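Local structure of conserved hypothetical protein (Chlorobium tepidum TLS, 1T6S) at residues E13-N24 and I61-F70. The protein is a winged-helix protein, segregation and condensation protein B, that takes part in chromosome partitioning, probably as a subunit of the condensin-like SMC complex. Numbering follows the deposited sequence.
Sequences EALIFSSEEPVN and IHAIAGGYRF. With NO3 (nitrate ion), chain D; NO3 (nitrate ion), chain L; NO3 (nitrate ion), chain H.
Three donors converge on Gly67 O: Ile64 N within the hairpin, and NE and NH2 of Arg69, which take it side-on, while Pro22 of 13-24 lies over one face of the same guanidinium. Gly67 O sits in the guanidinium plane, 3.1 Å from Arg69 NE. Bends at chi2 (-61°) and chi3 (-62°) fold the arginine back over its own strand, sandwiching the flat group between Ile64 CB and Pro22 CG, the latter 3.3 Å from Arg69 CZ. A leucine in its place would probably leave Gly67 O without two of its donors and Pro22 without its flat partner. Next along the chain, Val23 N donates to Tyr68 O (3.0 Å) and Tyr68 N returns a bond to Val23 O (2.9 Å), a lone antiparallel bridge. It illustrates how a winged helix ties the link between its first two helices, 2-18 and 25-31, to the wing hairpin. Helix 2-18 packs across the same hairpin: Ile16 CG2 meets Phe70 CD1 at 3.7 Å, and its CD1 reaches Ile61 CD1. Phe17 turns its edge to the face of Phe70, planes at 74°, while Ile61 CG1 backs the opposite face. One water links Ile16 O to Phe70 N, 2.9 Å from each.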
loop_
_atom_site.group_PDB
_atom_site.type_symbol
_atom_site.label_atom_id
_atom_site.label_comp_id
_atom_site.label_asym_id
_atom_site.label_seq_id
_atom_site.Cartn_x
_atom_site.Cartn_y
_atom_site.Cartn_z
ATOM N N GLU A 13 25.747 -16.084 -14.534
ATOM C CA GLU A 13 24.531 -16.820 -14.209
ATOM C C GLU A 13 24.167 -16.697 -12.728
ATOM O O GLU A 13 23.014 -16.379 -12.368
ATOM C CB GLU A 13 24.687 -18.297 -14.554
ATOM C CG GLU A 13 23.514 -19.127 -14.066
ATOM C CD GLU A 13 23.624 -20.576 -14.499
ATOM O OE1 GLU A 13 23.151 -20.904 -15.617
ATOM O OE2 GLU A 13 24.199 -21.375 -13.726
ATOM N N ALA A 14 25.153 -16.945 -11.872
ATOM C CA ALA A 14 24.945 -16.875 -10.418
ATOM C C ALA A 14 24.494 -15.488 -9.957
ATOM O O ALA A 14 23.632 -15.373 -9.094
ATOM C CB ALA A 14 26.233 -17.267 -9.696
ATOM N N LEU A 15 25.080 -14.439 -10.531
ATOM C CA LEU A 15 24.709 -13.076 -10.148
ATOM C C LEU A 15 23.287 -12.739 -10.621
ATOM O O LEU A 15 22.450 -12.286 -9.833
ATOM C CB LEU A 15 25.736 -12.072 -10.710
ATOM C CG LEU A 15 27.145 -12.092 -10.065
ATOM C CD1 LEU A 15 28.132 -11.285 -10.893
ATOM C CD2 LEU A 15 27.075 -11.507 -8.630
ATOM N N ILE A 16 23.008 -12.980 -11.900
ATOM C CA ILE A 16 21.684 -12.698 -12.440
ATOM C C ILE A 16 20.632 -13.550 -11.728
ATOM O O ILE A 16 19.533 -13.087 -11.418
ATOM C CB ILE A 16 21.635 -12.967 -13.962
ATOM C CG1 ILE A 16 22.661 -12.059 -14.662
ATOM C CG2 ILE A 16 20.220 -12.689 -14.513
ATOM C CD1 ILE A 16 22.806 -12.301 -16.149
ATOM N N PHE A 17 20.975 -14.798 -11.449
ATOM C CA PHE A 17 20.051 -15.677 -10.757
ATOM C C PHE A 17 19.776 -15.239 -9.312
ATOM O O PHE A 17 18.638 -15.286 -8.864
ATOM C CB PHE A 17 20.605 -17.088 -10.750
ATOM C CG PHE A 17 19.674 -18.086 -10.156
ATOM C CD1 PHE A 17 18.835 -18.834 -10.970
ATOM C CD2 PHE A 17 19.648 -18.293 -8.781
ATOM C CE1 PHE A 17 17.981 -19.788 -10.420
ATOM C CE2 PHE A 17 18.799 -19.239 -8.216
ATOM C CZ PHE A 17 17.967 -19.988 -9.040
ATOM N N SER A 18 20.812 -14.820 -8.590
ATOM C CA SER A 18 20.683 -14.389 -7.198
ATOM C C SER A 18 20.009 -13.036 -6.999
ATOM O O SER A 18 19.444 -12.765 -5.936
ATOM C CB SER A 18 22.065 -14.289 -6.540
ATOM O OG SER A 18 22.725 -15.534 -6.492
ATOM N N SER A 19 20.114 -12.185 -8.016
ATOM C CA SER A 19 19.575 -10.836 -7.988
ATOM C C SER A 19 18.126 -10.744 -7.574
ATOM O O SER A 19 17.282 -11.520 -8.020
ATOM C CB SER A 19 19.735 -10.168 -9.361
ATOM O OG SER A 19 19.076 -10.916 -10.364
ATOM N N GLU A 20 17.839 -9.776 -6.716
ATOM C CA GLU A 20 16.477 -9.587 -6.267
ATOM C C GLU A 20 15.956 -8.377 -7.027
ATOM O O GLU A 20 14.886 -7.851 -6.733
ATOM C CB GLU A 20 16.461 -9.395 -4.743
ATOM C CG GLU A 20 17.368 -10.414 -4.043
ATOM C CD GLU A 20 17.117 -10.556 -2.542
ATOM O OE1 GLU A 20 16.940 -9.525 -1.861
ATOM O OE2 GLU A 20 17.121 -11.708 -2.048
ATOM N N GLU A 21 16.739 -7.962 -8.026
ATOM C CA GLU A 21 16.422 -6.839 -8.922
ATOM C C GLU A 21 17.195 -7.017 -10.234
ATOM O O GLU A 21 18.262 -7.623 -10.244
ATOM C CB GLU A 21 16.830 -5.504 -8.290
ATOM C CG GLU A 21 15.920 -5.037 -7.176
ATOM C CD GLU A 21 16.350 -3.708 -6.577
ATOM O OE1 GLU A 21 15.575 -3.137 -5.768
ATOM O OE2 GLU A 21 17.458 -3.236 -6.901
ATOM N N PRO A 22 16.661 -6.505 -11.360
ATOM C CA PRO A 22 17.363 -6.630 -12.647
ATOM C C PRO A 22 18.795 -6.115 -12.461
ATOM O O PRO A 22 19.013 -5.096 -11.793
ATOM C CB PRO A 22 16.542 -5.732 -13.579
ATOM C CG PRO A 22 15.138 -5.894 -13.045
ATOM C CD PRO A 22 15.373 -5.803 -11.523
ATOM N N VAL A 23 19.767 -6.815 -13.040
ATOM C CA VAL A 23 21.169 -6.420 -12.884
ATOM C C VAL A 23 21.696 -5.852 -14.186
ATOM O O VAL A 23 21.559 -6.477 -15.229
ATOM C CB VAL A 23 22.096 -7.617 -12.548
ATOM C CG1 VAL A 23 23.272 -7.142 -11.717
ATOM C CG2 VAL A 23 21.328 -8.714 -11.884
ATOM N N ASN A 24 22.343 -4.695 -14.116
ATOM C CA ASN A 24 22.868 -4.066 -15.310
ATOM C C ASN A 24 24.330 -4.367 -15.611
ATOM O O ASN A 24 25.042 -4.995 -14.822
ATOM C CB ASN A 24 22.667 -2.541 -15.240
ATOM C CG ASN A 24 23.281 -1.925 -13.992
ATOM O OD1 ASN A 24 24.347 -2.341 -13.535
ATOM N ND2 ASN A 24 22.620 -0.915 -13.450
ATOM N N ILE A 61 16.956 -15.839 -19.498
ATOM C CA ILE A 61 17.398 -14.514 -19.091
ATOM C C ILE A 61 16.898 -13.506 -20.145
ATOM O O ILE A 61 17.077 -13.696 -21.352
ATOM C CB ILE A 61 18.949 -14.420 -18.979
ATOM C CG1 ILE A 61 19.440 -15.291 -17.807
ATOM C CG2 ILE A 61 19.361 -12.970 -18.768
ATOM C CD1 ILE A 61 20.942 -15.543 -17.795
ATOM N N HIS A 62 16.262 -12.442 -19.662
ATOM C CA HIS A 62 15.713 -11.378 -20.493
ATOM C C HIS A 62 16.335 -10.011 -20.188
ATOM O O HIS A 62 16.534 -9.631 -19.021
ATOM C CB HIS A 62 14.199 -11.271 -20.277
ATOM C CG HIS A 62 13.432 -12.475 -20.725
ATOM N ND1 HIS A 62 12.766 -12.524 -21.930
ATOM C CD2 HIS A 62 13.211 -13.669 -20.126
ATOM C CE1 HIS A 62 12.165 -13.694 -22.052
ATOM N NE2 HIS A 62 12.420 -14.406 -20.970
ATOM N N ALA A 63 16.618 -9.268 -21.250
ATOM C CA ALA A 63 17.180 -7.932 -21.139
ATOM C C ALA A 63 16.005 -6.967 -21.146
ATOM O O ALA A 63 15.421 -6.706 -22.201
ATOM C CB ALA A 63 18.091 -7.648 -22.331
ATOM N N ILE A 64 15.641 -6.453 -19.977
ATOM C CA ILE A 64 14.528 -5.507 -19.894
ATOM C C ILE A 64 15.043 -4.150 -19.426
ATOM O O ILE A 64 15.529 -4.024 -18.306
ATOM C CB ILE A 64 13.424 -5.979 -18.900
ATOM C CG1 ILE A 64 13.016 -7.429 -19.186
ATOM C CG2 ILE A 64 12.203 -5.092 -19.036
ATOM C CD1 ILE A 64 12.607 -7.690 -20.621
ATOM N N ALA A 65 14.954 -3.144 -20.296
ATOM C CA ALA A 65 15.398 -1.783 -19.965
ATOM C C ALA A 65 16.796 -1.698 -19.349
ATOM O O ALA A 65 16.998 -1.009 -18.341
ATOM C CB ALA A 65 14.390 -1.135 -19.016
ATOM N N GLY A 66 17.757 -2.395 -19.945
ATOM C CA GLY A 66 19.111 -2.348 -19.424
ATOM C C GLY A 66 19.381 -3.195 -18.193
ATOM O O GLY A 66 20.486 -3.145 -17.651
ATOM N N GLY A 67 18.384 -3.956 -17.740
ATOM C CA GLY A 67 18.563 -4.823 -16.587
ATOM C C GLY A 67 18.241 -6.265 -16.955
ATOM O O GLY A 67 17.177 -6.536 -17.518
ATOM N N TYR A 68 19.149 -7.195 -16.667
ATOM C CA TYR A 68 18.891 -8.600 -16.983
ATOM C C TYR A 68 18.246 -9.328 -15.811
ATOM O O TYR A 68 18.610 -9.099 -14.662
ATOM C CB TYR A 68 20.182 -9.344 -17.356
ATOM C CG TYR A 68 20.839 -8.899 -18.644
ATOM C CD1 TYR A 68 21.781 -7.865 -18.657
ATOM C CD2 TYR A 68 20.518 -9.517 -19.857
ATOM C CE1 TYR A 68 22.390 -7.457 -19.858
ATOM C CE2 TYR A 68 21.116 -9.117 -21.055
ATOM C CZ TYR A 68 22.045 -8.091 -21.050
ATOM O OH TYR A 68 22.615 -7.694 -22.244
ATOM N N ARG A 69 17.284 -10.197 -16.103
ATOM C CA ARG A 69 16.645 -10.998 -15.051
ATOM C C ARG A 69 16.083 -12.279 -15.652
ATOM O O ARG A 69 15.803 -12.343 -16.847
ATOM C CB ARG A 69 15.513 -10.223 -14.353
ATOM C CG ARG A 69 14.171 -10.184 -15.102
ATOM C CD ARG A 69 14.257 -9.516 -16.474
ATOM N NE ARG A 69 14.665 -8.100 -16.476
ATOM C CZ ARG A 69 13.993 -7.089 -15.919
ATOM N NH1 ARG A 69 12.857 -7.297 -15.268
ATOM N NH2 ARG A 69 14.422 -5.842 -16.073
ATOM N N PHE A 70 15.938 -13.298 -14.816
ATOM C CA PHE A 70 15.368 -14.569 -15.235
ATOM C C PHE A 70 13.860 -14.445 -15.232
ATOM O O PHE A 70 13.293 -13.714 -14.417
ATOM C CB PHE A 70 15.742 -15.680 -14.251
ATOM C CG PHE A 70 17.065 -16.327 -14.534
ATOM C CD1 PHE A 70 18.235 -15.822 -13.979
ATOM C CD2 PHE A 70 17.143 -17.437 -15.381
ATOM C CE1 PHE A 70 19.472 -16.409 -14.258
ATOM C CE2 PHE A 70 18.375 -18.035 -15.669
ATOM C CZ PHE A 70 19.541 -17.519 -15.107
HETATM N N NO3 D . 20.022 -7.086 -6.607
HETATM O O1 NO3 D . 20.467 -5.985 -6.216
HETATM O O2 NO3 D . 20.126 -7.333 -7.784
HETATM O O3 NO3 D . 19.520 -7.822 -5.771
HETATM N N NO3 L . 13.217 -9.609 -23.481
HETATM O O1 NO3 L . 12.163 -9.878 -22.888
HETATM O O2 NO3 L . 13.284 -8.553 -24.019
HETATM O O3 NO3 L . 14.097 -10.442 -23.466
HETATM N N NO3 H . 17.992 -11.186 -23.941
HETATM O O1 NO3 H . 18.219 -11.664 -25.063
HETATM O O2 NO3 H . 16.960 -10.586 -23.808
HETATM O O3 NO3 H . 18.825 -11.361 -23.086
HETATM O O HOH W 1 16.798 -12.594 -12.171
#